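Local coordinates for histidine acid phosphatase (Hafnia alvei, PDB 4ARU), which is a member of branch 2 of the histidine phosphatase superfamily, at residues 166-171 against 215-220; 11-16 against 66-71. One frame throughout, in Å; residues are numbered along the deposited sequence.

Contact 1 of 2, residues 166-171 against 215-220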
loop_
_atom_site.group_PDB
_atom_site.type_symbol
_atom_site.label_atom_id
_atom_site.label_comp_id
_atom_site.label_asym_id
_atom_site.label_seq_id
_atom_site.Cartn_x
_atom_site.Cartn_y
_atom_site.Cartn_z
ATOM N N ALA A 166 -5.645 8.226 23.546
ATOM C CA ALA A 166 -5.002 8.850 24.707
ATOM C C ALA A 166 -3.489 8.900 24.539
ATOM O O ALA A 166 -2.868 9.886 24.872
ATOM C CB ALA A 166 -5.368 8.133 25.990
ATOM N N LEU A 167 -2.930 7.841 23.954
ATOM C CA LEU A 167 -1.487 7.851 23.677
ATOM C C LEU A 167 -1.137 8.913 22.646
ATOM O O LEU A 167 -0.172 9.647 22.801
ATOM C CB LEU A 167 -1.005 6.488 23.204
ATOM C CG LEU A 167 0.459 6.365 22.778
ATOM C CD1 LEU A 167 1.376 6.665 23.942
ATOM C CD2 LEU A 167 0.705 4.978 22.221
ATOM N N MET A 168 -1.939 9.013 21.605
ATOM C CA MET A 168 -1.689 10.046 20.582
ATOM C C MET A 168 -1.713 11.427 21.268
ATOM O O MET A 168 -0.871 12.290 21.001
ATOM C CB MET A 168 -2.723 10.003 19.458
ATOM C CG MET A 168 -2.518 11.061 18.381
ATOM S SD MET A 168 -0.883 11.081 17.575
ATOM C CE MET A 168 -1.015 9.737 16.442
ATOM N N SER A 169 -2.721 11.666 22.086
ATOM C CA SER A 169 -2.788 12.928 22.843
ATOM C C SER A 169 -1.525 13.245 23.619
ATOM O O SER A 169 -1.014 14.355 23.536
ATOM C CB SER A 169 -4.022 12.908 23.755
ATOM O OG SER A 169 -4.175 14.128 24.458
ATOM N N SER A 170 -0.975 12.231 24.299
ATOM C CA SER A 170 0.208 12.427 25.113
ATOM C C SER A 170 1.447 12.681 24.242
ATOM O O SER A 170 2.259 13.526 24.596
ATOM C CB SER A 170 0.397 11.243 26.096
ATOM O OG SER A 170 0.771 10.055 25.444
ATOM N N VAL A 171 1.571 11.974 23.130
ATOM C CA VAL A 171 2.695 12.167 22.201
ATOM C C VAL A 171 2.684 13.589 21.617
ATOM O O VAL A 171 3.737 14.220 21.494
ATOM C CB VAL A 171 2.626 11.117 21.071
ATOM C CG1 VAL A 171 3.536 11.481 19.898
ATOM C CG2 VAL A 171 2.923 9.730 21.624
ATOM N N GLY A 215 -9.399 9.446 12.340
ATOM C CA GLY A 215 -8.861 9.881 11.031
ATOM C C GLY A 215 -7.632 10.757 11.155
ATOM O O GLY A 215 -6.659 10.556 10.442
ATOM N N LEU A 216 -7.675 11.726 12.055
ATOM C CA LEU A 216 -6.531 12.613 12.238
ATOM C C LEU A 216 -5.345 11.868 12.826
ATOM O O LEU A 216 -4.223 11.949 12.320
ATOM C CB LEU A 216 -6.935 13.785 13.106
ATOM C CG LEU A 216 -5.795 14.766 13.464
ATOM C CD1 LEU A 216 -5.179 15.403 12.251
ATOM C CD2 LEU A 216 -6.317 15.803 14.427
ATOM N N ALA A 217 -5.584 11.081 13.857
ATOM C CA ALA A 217 -4.520 10.288 14.455
ATOM C C ALA A 217 -3.904 9.323 13.476
ATOM O O ALA A 217 -2.685 9.087 13.510
ATOM C CB ALA A 217 -4.998 9.550 15.683
ATOM N N SER A 218 -4.690 8.760 12.561
ATOM C CA SER A 218 -4.181 7.844 11.520
ATOM C C SER A 218 -3.102 8.571 10.705
ATOM O O SER A 218 -2.013 8.046 10.435
ATOM C CB SER A 218 -5.274 7.376 10.550
ATOM O OG SER A 218 -4.718 6.754 9.417
ATOM N N THR A 219 -3.402 9.787 10.293
ATOM C CA THR A 219 -2.484 10.562 9.487
ATOM C C THR A 219 -1.217 10.887 10.291
ATOM O O THR A 219 -0.108 10.712 9.785
ATOM C CB THR A 219 -3.142 11.873 9.090
ATOM O OG1 THR A 219 -4.279 11.580 8.271
ATOM C CG2 THR A 219 -2.210 12.748 8.332
ATOM N N LEU A 220 -1.373 11.314 11.538
ATOM C CA LEU A 220 -0.242 11.703 12.371
ATOM C C LEU A 220 0.611 10.492 12.627
ATOM O O LEU A 220 1.870 10.601 12.616
ATOM C CB LEU A 220 -0.697 12.367 13.637
ATOM C CG LEU A 220 -1.590 13.611 13.415
ATOM C CD1 LEU A 220 -1.982 14.198 14.757
ATOM C CD2 LEU A 220 -0.924 14.611 12.476
#
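Met168 is the one side chain of 166-171 that reaches helix 213-229 at 215-220, and it does so with three of its atoms. Its CG leaves CB anti to the backbone N (chi1 179°), which sends the chain out from its own helix, and two bends at chi2 and chi3 then bring the thioether over Ala217 and Leu220. CG lies 4.0 Å from Ala217 CB. The methyl CE settles 3.9 Å from Leu220 CB, the side chains of Met168 and Leu220 crossing at about a right angle. CE is also 3.4 Å from Ala217 O, so it packs against backbone as well as side chain. No hydrogen bond joins the two segments. The contact is plain helix-helix packing within this histidine phosphatase chain: Met168 CA and Ala217 CA are 6.8 Å apart, a spacing consistent with the small side chain of Ala217, while Leu249, Ala221 and Phe224 add further apolar contacts to Met168. All three touching residues are buried. The far side of helix 162-172 is looser, with Ala166 and Ser170 exposed. There Ser170 OG, in one of its two conformers, donates to Leu167 O at 2.8 Å, and that oxygen also accepts from Val171 N.

Contact 2 of 2, residues 11-16 against 66-71. Unlike the reference sequence in segment 11-16: Arg12 (reference Lys).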
loop_
_atom_site.group_PDB
_atom_site.type_symbol
_atom_site.label_atom_id
_atom_site.label_comp_id
_atom_site.label_asym_id
_atom_site.label_seq_id
_atom_site.Cartn_x
_atom_site.Cartn_y
_atom_site.Cartn_z
ATOM N N GLU A 11 6.853 -18.681 -13.214
ATOM C CA GLU A 11 6.754 -18.205 -14.610
ATOM C C GLU A 11 6.757 -16.670 -14.699
ATOM O O GLU A 11 7.268 -16.119 -15.657
ATOM C CB GLU A 11 5.498 -18.735 -15.289
ATOM C CG GLU A 11 5.609 -20.240 -15.532
ATOM C CD GLU A 11 4.655 -20.761 -16.560
ATOM O OE1 GLU A 11 3.688 -20.047 -16.881
ATOM O OE2 GLU A 11 4.892 -21.876 -17.058
ATOM N N ARG A 12 6.159 -15.986 -13.741
ATOM C CA ARG A 12 6.210 -14.539 -13.701
ATOM C C ARG A 12 5.615 -13.984 -12.465
ATOM O O ARG A 12 4.962 -14.698 -11.699
ATOM C CB ARG A 12 5.561 -13.945 -14.901
ATOM C CG ARG A 12 4.176 -14.423 -15.165
ATOM C CD ARG A 12 3.784 -13.829 -16.506
ATOM N NE ARG A 12 2.434 -14.205 -16.945
ATOM C CZ ARG A 12 2.113 -15.300 -17.608
ATOM N NH1 ARG A 12 3.026 -16.231 -17.889
ATOM N NH2 ARG A 12 0.838 -15.479 -17.953
ATOM N N VAL A 13 5.855 -12.703 -12.250
ATOM C CA VAL A 13 5.487 -12.010 -11.020
ATOM C C VAL A 13 4.829 -10.685 -11.364
ATOM O O VAL A 13 5.209 -10.024 -12.366
ATOM C CB VAL A 13 6.739 -11.752 -10.161
ATOM C CG1 VAL A 13 6.394 -11.038 -8.871
ATOM C CG2 VAL A 13 7.425 -13.054 -9.846
ATOM N N VAL A 14 3.889 -10.281 -10.525
ATOM C CA VAL A 14 3.292 -8.956 -10.572
ATOM C C VAL A 14 3.399 -8.379 -9.170
ATOM O O VAL A 14 2.913 -8.988 -8.196
ATOM C CB VAL A 14 1.830 -8.984 -11.014
ATOM C CG1 VAL A 14 1.284 -7.544 -11.066
ATOM C CG2 VAL A 14 1.641 -9.753 -12.288
ATOM N N ILE A 15 4.033 -7.229 -9.047
ATOM C CA ILE A 15 4.297 -6.595 -7.801
ATOM C C ILE A 15 3.512 -5.298 -7.718
ATOM O O ILE A 15 3.674 -4.449 -8.596
ATOM C CB ILE A 15 5.787 -6.271 -7.686
ATOM C CG1 ILE A 15 6.612 -7.570 -7.863
ATOM C CG2 ILE A 15 6.112 -5.590 -6.370
ATOM C CD1 ILE A 15 8.102 -7.361 -7.893
ATOM N N LEU A 16 2.647 -5.156 -6.730
ATOM C CA LEU A 16 1.908 -3.910 -6.496
ATOM C C LEU A 16 2.533 -3.305 -5.261
ATOM O O LEU A 16 2.361 -3.788 -4.127
ATOM C CB LEU A 16 0.392 -4.176 -6.308
ATOM C CG LEU A 16 -0.349 -2.910 -5.907
ATOM C CD1 LEU A 16 -0.301 -1.833 -6.989
ATOM C CD2 LEU A 16 -1.792 -3.214 -5.603
ATOM N N GLU A 66 17.771 -10.686 -6.073
ATOM C CA GLU A 66 18.330 -11.909 -5.520
ATOM C C GLU A 66 17.252 -12.990 -5.465
ATOM O O GLU A 66 17.568 -14.142 -5.784
ATOM C CB GLU A 66 18.883 -11.694 -4.122
ATOM C CG GLU A 66 20.146 -10.875 -4.030
ATOM C CD GLU A 66 20.949 -11.091 -2.735
ATOM O OE1 GLU A 66 20.873 -12.154 -2.087
ATOM O OE2 GLU A 66 21.718 -10.172 -2.383
ATOM N N ARG A 67 16.023 -12.645 -5.073
ATOM C CA ARG A 67 14.960 -13.640 -4.905
ATOM C C ARG A 67 14.612 -14.200 -6.283
ATOM O O ARG A 67 14.534 -15.423 -6.480
ATOM C CB ARG A 67 13.730 -12.975 -4.281
ATOM C CG ARG A 67 12.458 -13.826 -4.199
ATOM C CD ARG A 67 11.401 -12.957 -3.521
ATOM N NE ARG A 67 10.027 -13.477 -3.482
ATOM C CZ ARG A 67 9.275 -13.618 -2.376
ATOM N NH1 ARG A 67 9.727 -13.299 -1.149
ATOM N NH2 ARG A 67 8.033 -14.081 -2.504
ATOM N N PHE A 68 14.428 -13.334 -7.264
ATOM C CA PHE A 68 13.967 -13.825 -8.554
ATOM C C PHE A 68 15.065 -14.542 -9.348
ATOM O O PHE A 68 14.775 -15.441 -10.146
ATOM C CB PHE A 68 13.303 -12.711 -9.362
ATOM C CG PHE A 68 12.092 -12.097 -8.661
ATOM C CD1 PHE A 68 11.178 -12.880 -7.974
ATOM C CD2 PHE A 68 11.896 -10.724 -8.668
ATOM C CE1 PHE A 68 10.063 -12.304 -7.310
ATOM C CE2 PHE A 68 10.808 -10.156 -8.019
ATOM C CZ PHE A 68 9.919 -10.938 -7.321
ATOM N N GLN A 69 16.332 -14.170 -9.164
ATOM C CA GLN A 69 17.448 -14.918 -9.734
ATOM C C GLN A 69 17.495 -16.309 -9.183
ATOM O O GLN A 69 17.734 -17.273 -9.892
ATOM C CB GLN A 69 18.774 -14.276 -9.370
ATOM C CG GLN A 69 19.114 -13.151 -10.288
ATOM C CD GLN A 69 20.287 -12.342 -9.778
ATOM O OE1 GLN A 69 20.534 -12.241 -8.586
ATOM N NE2 GLN A 69 21.008 -11.777 -10.679
ATOM N N GLN A 70 17.304 -16.422 -7.876
ATOM C CA GLN A 70 17.371 -17.737 -7.246
ATOM C C GLN A 70 16.273 -18.659 -7.794
ATOM O O GLN A 70 16.488 -19.863 -7.913
ATOM C CB GLN A 70 17.240 -17.573 -5.727
ATOM C CG GLN A 70 17.270 -18.902 -4.952
ATOM C CD GLN A 70 16.947 -18.704 -3.471
ATOM O OE1 GLN A 70 15.957 -18.065 -3.094
ATOM N NE2 GLN A 70 17.795 -19.264 -2.623
ATOM N N GLN A 71 15.139 -18.061 -8.170
ATOM C CA GLN A 71 13.973 -18.802 -8.679
ATOM C C GLN A 71 14.016 -18.946 -10.213
ATOM O O GLN A 71 13.073 -19.457 -10.847
ATOM C CB GLN A 71 12.660 -18.149 -8.205
ATOM C CG GLN A 71 12.536 -18.001 -6.665
ATOM C CD GLN A 71 11.399 -17.091 -6.178
ATOM O OE1 GLN A 71 11.253 -15.909 -6.573
ATOM N NE2 GLN A 71 10.589 -17.633 -5.262
#
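Phe68 reaches from helix 51-70 to strand 9-18 and meets Val13 and Ile15 with the far end of its ring. From CB the chain turns at chi1 -60°, placing CG anti to the carbonyl carbon and directing the ring at the strand. CB and CG themselves make no close contact with 11-16. CD1 makes the first approach, 4.2 Å from Val13 CG2 in the conformer of Val13 described here, and the next atom along that side, CE1, is closer, at 3.7 Å from the same methyl. CZ, the tip, meets both aliphatic residues: Val13 CG1 is 3.9 Å from it and Ile15 CD1 4.1 Å. On the other side CE2 comes to 3.9 Å from Ile15 CD1. The two residues meet the ring differently, since Ile15 CD1 sits at the edge, near the ring plane, whereas Val13 CG2 approaches obliquely. Both strand side chains come from the direction opposite to Phe68, and in this conformer both methyls of Val13 take part. The contact is wholly apolar, without a hydrogen bond between the segments, and its three residues are buried. Helix 51-70 thus packs on one face of the central mixed sheet. Strand 9-18 runs there between parallel strand 300-305 and antiparallel strand 335-342, with Glu11 and Arg12 forming a classic beta bulge opposite Arg340. Phe68 also touches Ile300 and Leu74, and on the other face of the sheet helix 264-282 covers Val14.

Overall arrangement
Contacts 1 and 2 lie on opposite sides of the chain's centre, their own centres 38 Å apart and their nearest atoms about 18 Å apart, so neither touches the other. Contact 2, between 11-16 and 66-71, joins a helix to the mixed sheet; contact 1, between 166-171 and 215-220, joins two helices, 162-172 and 213-229. All four segments belong to the histidine phosphatase part of the chain, contact 2 being formed by earlier residues than contact 1. A bound sodium ion lies about 8 Å from the side chain of Leu220 in contact 1. The potassium ion is held by a different set of residues, Asn380, Ile381, Cys384 and Gln387.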